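Local coordinates for protein ubiquinone biosynthesis accessory factor UbiJ (Escherichia coli, PDB 6H6O) that binds hydrophobic intermediates of ubiquinone biosynthesis through its SCP2 domain and is essential for the stability of the Ubi complex, at residues 44-49 / 77-82; 50-55 / 84-89. One frame throughout, in Å; residues are numbered along the deposited sequence. Where two conformers were deposited one is given.

Contact 1 of 2, residues 44-49 / 77-82; sequences LGKVLR and DADCTV. With CA (calcium ion), chain J; CA (calcium ion), chain F; LMR ((2S)-2-hydroxybutanedioic acid), chain E.
Leu48 pairs with Cys80, and Arg49 with Thr81, where strands 47-49 and 80-82 begin as parallel neighbours in the mixed sheet of the SCP2 domain, the lipid-binding part of UbiJ, their axes 4.8 Å apart and inclined by 23°. Arg49 N donates to Cys80 O, and Arg49 O receives Val82 N, so Arg49 is held through both its N-H and its C=O. Two residues earlier, Val47 O takes Asp79 N at 2.8 Å and, weakly, Cys80 N.

In Asp79, chi1 (-66°) sets CG anti to the carbonyl carbon; the Asp79 and Val47 side chains cross at about a right angle, and OD2 accepts Val47 N at 2.8 Å on its anti lone pair. The same carboxylate grips a calcium ion, OD1 at 2.4 Å and OD2 at 2.6 Å. Waters on that ion donate to Gly45 O and Asp77 O. A bound malate lies against Ala78 and Asp79, with Gly111 and Asp112 completing the pocket.

Val47 CG1 lies 4.3 Å from Ala78 CB; an alanine in place of Val47 would probably open a gap beside Ala78 and the Asp79 carboxylate. Leu48 CD1 meets Cys80 SG at 3.8 Å, with Val115 of helix 113-128 touching both side chains. Arg49 CB rests on Ala78 CB, while its guanidinium leads away to a salt bridge with Glu51.

Calcium on both oxygens would be expected to favour the charged carboxylate, and metal and Val47 N-H together limit how it can turn.

Contact 2 of 2, residues 50-55 / 84-89; sequences VEVKGF and AYASVL. With LMR ((2S)-2-hydroxybutanedioic acid), chain C.
Val52 and Ala84 form a parallel bridge between strands 47-52 and 80-84 in the sheet of the SCP2 domain, held by two backbone bonds: Ala84 N to Glu51 O, 3.2 Å, and Lys53 N to Ala84 O, 3.0 Å. From here one chain enters a type II turn, Val52 to Phe55, and the other, after Tyr85, the 3-10 segment 86-89.

A water spans the two segments, donating to Lys53 O and accepting from Ala86 N, in plane with the edge of the Phe55 ring.

Apolar contact is sparse. Val52 CG1, anti to its backbone N (chi1 -174°), reaches Ala86 CB at 3.9 Å.

The Tyr85 ring supplies the rest. Lys53 CB makes a CH-pi contact over one face, 3.7 Å from the ring centroid, and Lys53 CD approaches CE2 of that ring at 3.7 Å. A bound malate lies over the opposite face, its C2 offset toward the rim.

Pro90 of the second subunit packs on Phe55, and Ala86 of that subunit on Ala86 here. The Tyr85 ring is thus held between the Lys53 methylenes and the malate, and a water links Lys53 O to Ala86 N where no direct bond is made.

Overall arrangement
Both contacts join strand 47-52 to the chain running through strand 80-84, inner neighbours in the mixed sheet of the SCP2 domain, and they follow one another along that pairing with centres about 16 Å apart. Contact 1, partly buried, has Leu48 and Cys80 under helix 113-128 and calcium at its loop end. Contact 2 is a surface contact where the strands run out, and it faces the second subunit, which does not touch contact 1. Metal and carboxylate mark the loop end of contact 1, while a water and an aromatic face mark contact 2; a malate borders each. Val82 and Val50 pack where the two meet, and Val82 O probably accepts a hydrogen bond from Glu51 N.

Contact 1 of 2, residues 44-49 / 77-82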
loop_
_atom_site.group_PDB
_atom_site.type_symbol
_atom_site.label_atom_id
_atom_site.label_comp_id
_atom_site.label_asym_id
_atom_site.label_seq_id
_atom_site.Cartn_x
_atom_site.Cartn_y
_atom_site.Cartn_z
ATOM N N LEU A 44 2.425 -19.186 13.696
ATOM C CA LEU A 44 2.896 -20.277 12.807
ATOM C C LEU A 44 1.762 -21.119 12.262
ATOM O O LEU A 44 0.911 -21.578 13.016
ATOM C CB LEU A 44 3.976 -21.159 13.445
ATOM C CG LEU A 44 5.272 -20.453 13.861
ATOM C CD1 LEU A 44 6.238 -21.419 14.508
ATOM C CD2 LEU A 44 5.885 -19.669 12.716
ATOM N N GLY A 45 1.727 -21.235 10.944
ATOM C CA GLY A 45 0.701 -21.995 10.236
ATOM C C GLY A 45 -0.617 -21.285 10.031
ATOM O O GLY A 45 -1.506 -21.821 9.357
ATOM N N LYS A 46 -0.756 -20.061 10.552
ATOM C CA LYS A 46 -2.001 -19.311 10.409
ATOM C C LYS A 46 -2.173 -18.683 9.038
ATOM O O LYS A 46 -1.197 -18.259 8.397
ATOM C CB LYS A 46 -2.161 -18.252 11.527
ATOM C CG LYS A 46 -2.201 -18.861 12.948
ATOM C CD LYS A 46 -3.410 -19.790 13.206
ATOM C CE LYS A 46 -3.398 -20.267 14.646
ATOM N NZ LYS A 46 -4.451 -21.295 14.888
ATOM N N VAL A 47 -3.428 -18.644 8.583
ATOM C CA VAL A 47 -3.879 -17.987 7.350
ATOM C C VAL A 47 -4.786 -16.799 7.760
ATOM O O VAL A 47 -5.873 -17.012 8.323
ATOM C CB VAL A 47 -4.620 -18.929 6.376
ATOM C CG1 VAL A 47 -5.002 -18.170 5.091
ATOM C CG2 VAL A 47 -3.790 -20.169 6.055
ATOM N N LEU A 48 -4.330 -15.563 7.498
ATOM C CA LEU A 48 -5.074 -14.357 7.827
ATOM C C LEU A 48 -5.525 -13.691 6.533
ATOM O O LEU A 48 -4.681 -13.269 5.740
ATOM C CB LEU A 48 -4.198 -13.400 8.653
ATOM C CG LEU A 48 -4.769 -11.984 8.987
ATOM C CD1 LEU A 48 -6.091 -12.072 9.797
ATOM C CD2 LEU A 48 -3.737 -11.147 9.778
ATOM N N ARG A 49 -6.852 -13.611 6.325
ATOM C CA ARG A 49 -7.433 -12.965 5.141
ATOM C C ARG A 49 -7.794 -11.517 5.476
ATOM O O ARG A 49 -8.478 -11.266 6.461
ATOM C CB ARG A 49 -8.668 -13.738 4.650
ATOM C CG ARG A 49 -9.128 -13.313 3.260
ATOM C CD ARG A 49 -10.145 -14.290 2.674
ATOM N NE ARG A 49 -10.410 -13.944 1.279
ATOM C CZ ARG A 49 -10.223 -14.746 0.235
ATOM N NH1 ARG A 49 -9.799 -15.990 0.411
ATOM N NH2 ARG A 49 -10.464 -14.311 -0.995
ATOM N N ASP A 77 -9.337 -22.377 3.506
ATOM C CA ASP A 77 -9.933 -21.690 4.639
ATOM C C ASP A 77 -8.938 -20.787 5.312
ATOM O O ASP A 77 -7.734 -21.094 5.363
ATOM C CB ASP A 77 -10.554 -22.688 5.643
ATOM C CG ASP A 77 -11.764 -23.436 5.109
ATOM O OD1 ASP A 77 -12.644 -22.786 4.494
ATOM O OD2 ASP A 77 -11.847 -24.664 5.330
ATOM N N ALA A 78 -9.438 -19.628 5.762
ATOM C CA ALA A 78 -8.659 -18.634 6.491
ATOM C C ALA A 78 -8.981 -18.890 7.953
ATOM O O ALA A 78 -10.118 -19.213 8.299
ATOM C CB ALA A 78 -9.082 -17.218 6.108
ATOM N N ASP A 79 -7.990 -18.748 8.824
ATOM C CA ASP A 79 -8.180 -18.939 10.253
ATOM C C ASP A 79 -8.852 -17.721 10.873
ATOM O O ASP A 79 -9.543 -17.821 11.899
ATOM C CB ASP A 79 -6.821 -19.210 10.894
ATOM C CG ASP A 79 -6.243 -20.543 10.407
ATOM O OD1 ASP A 79 -6.909 -21.586 10.583
ATOM O OD2 ASP A 79 -5.208 -20.526 9.728
ATOM N N CYS A 80 -8.631 -16.572 10.242
ATOM C CA CYS A 80 -9.162 -15.286 10.674
ATOM C C CYS A 80 -9.325 -14.414 9.435
ATOM O O CYS A 80 -8.485 -14.457 8.522
ATOM C CB CYS A 80 -8.220 -14.639 11.689
ATOM S SG CYS A 80 -8.755 -13.013 12.296
ATOM N N THR A 81 -10.424 -13.651 9.397
ATOM C CA THR A 81 -10.704 -12.723 8.295
ATOM C C THR A 81 -11.009 -11.364 8.914
ATOM O O THR A 81 -11.829 -11.269 9.845
ATOM C CB THR A 81 -11.866 -13.229 7.410
ATOM O OG1 THR A 81 -11.512 -14.503 6.871
ATOM C CG2 THR A 81 -12.207 -12.242 6.261
ATOM N N VAL A 82 -10.332 -10.330 8.417
ATOM C CA VAL A 82 -10.509 -8.972 8.903
ATOM C C VAL A 82 -11.015 -8.116 7.761
ATOM O O VAL A 82 -10.562 -8.283 6.618
ATOM C CB VAL A 82 -9.264 -8.375 9.633
ATOM C CG1 VAL A 82 -8.888 -9.204 10.855
ATOM C CG2 VAL A 82 -8.066 -8.256 8.702
HETATM CA CA CA J . -14.198 -24.399 4.141
HETATM CA CA CA F . -5.414 -23.058 9.392
HETATM C C1 LMR E . -11.930 -22.138 10.251
HETATM O O1A LMR E . -12.913 -22.816 10.031
HETATM O O1B LMR E . -11.704 -20.971 9.697
HETATM C C2 LMR E . -10.814 -22.605 11.172
HETATM O O2 LMR E . -9.536 -22.179 10.715
HETATM C C3 LMR E . -11.031 -22.146 12.608
HETATM C C4 LMR E . -10.727 -20.683 12.825
HETATM O O4A LMR E . -9.480 -20.452 13.163
HETATM O O4B LMR E . -11.571 -19.816 12.729
HETATM O O HOH W 1 -3.482 -23.182 8.171
HETATM O O HOH W 2 -6.562 -22.610 7.394
#

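Contact 2 of 2, residues 50-55 / 84-89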
loop_
_atom_site.group_PDB
_atom_site.type_symbol
_atom_site.label_atom_id
_atom_site.label_comp_id
_atom_site.label_asym_id
_atom_site.label_seq_id
_atom_site.Cartn_x
_atom_site.Cartn_y
_atom_site.Cartn_z
ATOM N N VAL A 50 -7.346 -10.576 4.643
ATOM C CA VAL A 50 -7.578 -9.146 4.835
ATOM C C VAL A 50 -8.407 -8.633 3.663
ATOM O O VAL A 50 -7.966 -8.700 2.510
ATOM C CB VAL A 50 -6.270 -8.312 5.050
ATOM C CG1 VAL A 50 -6.594 -6.844 5.331
ATOM C CG2 VAL A 50 -5.389 -8.887 6.160
ATOM N N GLU A 51 -9.635 -8.182 3.961
ATOM C CA GLU A 51 -10.557 -7.612 2.976
ATOM C C GLU A 51 -10.525 -6.104 3.182
ATOM O O GLU A 51 -11.026 -5.613 4.197
ATOM C CB GLU A 51 -11.985 -8.152 3.160
ATOM C CG GLU A 51 -12.115 -9.676 3.123
ATOM C CD GLU A 51 -11.954 -10.379 1.788
ATOM O OE1 GLU A 51 -11.670 -9.715 0.768
ATOM O OE2 GLU A 51 -12.084 -11.622 1.771
ATOM N N VAL A 52 -9.853 -5.378 2.285
ATOM C CA VAL A 52 -9.755 -3.924 2.420
ATOM C C VAL A 52 -10.978 -3.345 1.696
ATOM O O VAL A 52 -11.123 -3.531 0.481
ATOM C CB VAL A 52 -8.398 -3.316 1.930
ATOM C CG1 VAL A 52 -8.329 -1.828 2.253
ATOM C CG2 VAL A 52 -7.203 -4.016 2.579
ATOM N N LYS A 53 -11.876 -2.687 2.459
ATOM C CA LYS A 53 -13.093 -2.091 1.917
ATOM C C LYS A 53 -12.741 -1.068 0.814
ATOM O O LYS A 53 -11.782 -0.313 0.966
ATOM C CB LYS A 53 -13.914 -1.420 3.023
ATOM C CG LYS A 53 -14.714 -2.391 3.869
ATOM C CD LYS A 53 -15.891 -1.698 4.510
ATOM C CE LYS A 53 -17.201 -2.003 3.829
ATOM N NZ LYS A 53 -18.344 -1.360 4.531
ATOM N N GLY A 54 -13.475 -1.114 -0.296
ATOM C CA GLY A 54 -13.226 -0.220 -1.428
ATOM C C GLY A 54 -12.313 -0.809 -2.485
ATOM O O GLY A 54 -12.258 -0.299 -3.606
ATOM N N PHE A 55 -11.598 -1.888 -2.144
ATOM C CA PHE A 55 -10.723 -2.614 -3.068
ATOM C C PHE A 55 -11.459 -3.884 -3.503
ATOM O O PHE A 55 -12.170 -4.489 -2.700
ATOM C CB PHE A 55 -9.375 -2.940 -2.410
ATOM C CG PHE A 55 -8.506 -1.730 -2.189
ATOM C CD1 PHE A 55 -8.698 -0.905 -1.083
ATOM C CD2 PHE A 55 -7.500 -1.405 -3.089
ATOM C CE1 PHE A 55 -7.894 0.219 -0.882
ATOM C CE2 PHE A 55 -6.678 -0.299 -2.872
ATOM C CZ PHE A 55 -6.875 0.500 -1.767
ATOM N N ALA A 84 -11.925 -4.029 6.878
ATOM C CA ALA A 84 -11.763 -2.647 7.330
ATOM C C ALA A 84 -11.322 -1.747 6.178
ATOM O O ALA A 84 -10.806 -2.242 5.180
ATOM C CB ALA A 84 -10.711 -2.590 8.428
ATOM N N TYR A 85 -11.491 -0.415 6.343
ATOM C CA TYR A 85 -10.997 0.548 5.373
ATOM C C TYR A 85 -9.474 0.634 5.619
ATOM O O TYR A 85 -9.000 0.370 6.747
ATOM C CB TYR A 85 -11.689 1.921 5.526
ATOM C CG TYR A 85 -13.050 1.992 4.868
ATOM C CD1 TYR A 85 -13.170 2.132 3.491
ATOM C CD2 TYR A 85 -14.221 1.923 5.622
ATOM C CE1 TYR A 85 -14.419 2.162 2.872
ATOM C CE2 TYR A 85 -15.479 1.962 5.013
ATOM C CZ TYR A 85 -15.571 2.079 3.635
ATOM O OH TYR A 85 -16.794 2.124 3.003
ATOM N N ALA A 86 -8.707 0.967 4.562
ATOM C CA ALA A 86 -7.240 1.041 4.644
ATOM C C ALA A 86 -6.744 1.960 5.768
ATOM O O ALA A 86 -5.743 1.640 6.402
ATOM C CB ALA A 86 -6.667 1.504 3.314
ATOM N N SER A 87 -7.460 3.081 6.030
ATOM C CA SER A 87 -7.096 4.084 7.029
ATOM C C SER A 87 -7.127 3.551 8.476
ATOM O O SER A 87 -6.715 4.273 9.377
ATOM C CB SER A 87 -7.924 5.360 6.869
ATOM O OG SER A 87 -9.298 5.106 7.091
ATOM N N VAL A 88 -7.590 2.297 8.697
ATOM C CA VAL A 88 -7.583 1.678 10.026
ATOM C C VAL A 88 -6.138 1.224 10.383
ATOM O O VAL A 88 -5.780 1.222 11.556
ATOM C CB VAL A 88 -8.646 0.540 10.131
ATOM C CG1 VAL A 88 -8.553 -0.224 11.450
ATOM C CG2 VAL A 88 -10.056 1.095 9.944
ATOM N N LEU A 89 -5.313 0.852 9.374
ATOM C CA LEU A 89 -3.924 0.371 9.536
ATOM C C LEU A 89 -3.030 1.276 10.435
ATOM O O LEU A 89 -2.472 0.748 11.398
ATOM C CB LEU A 89 -3.262 0.106 8.161
ATOM C CG LEU A 89 -1.789 -0.324 8.120
ATOM C CD1 LEU A 89 -1.583 -1.708 8.739
ATOM C CD2 LEU A 89 -1.265 -0.310 6.684
HETATM C C1 LMR C . -14.937 6.587 1.514
HETATM O O1A LMR C . -15.693 7.647 1.670
HETATM O O1B LMR C . -14.531 6.192 0.437
HETATM C C2 LMR C . -14.617 5.864 2.810
HETATM O O2 LMR C . -13.320 5.279 2.735
HETATM C C3 LMR C . -14.679 6.788 4.022
HETATM C C4 LMR C . -14.257 6.078 5.284
HETATM O O4A LMR C . -13.096 5.831 5.546
HETATM O O4B LMR C . -15.257 5.748 6.060
HETATM O O HOH W 3 -9.682 1.202 1.843
#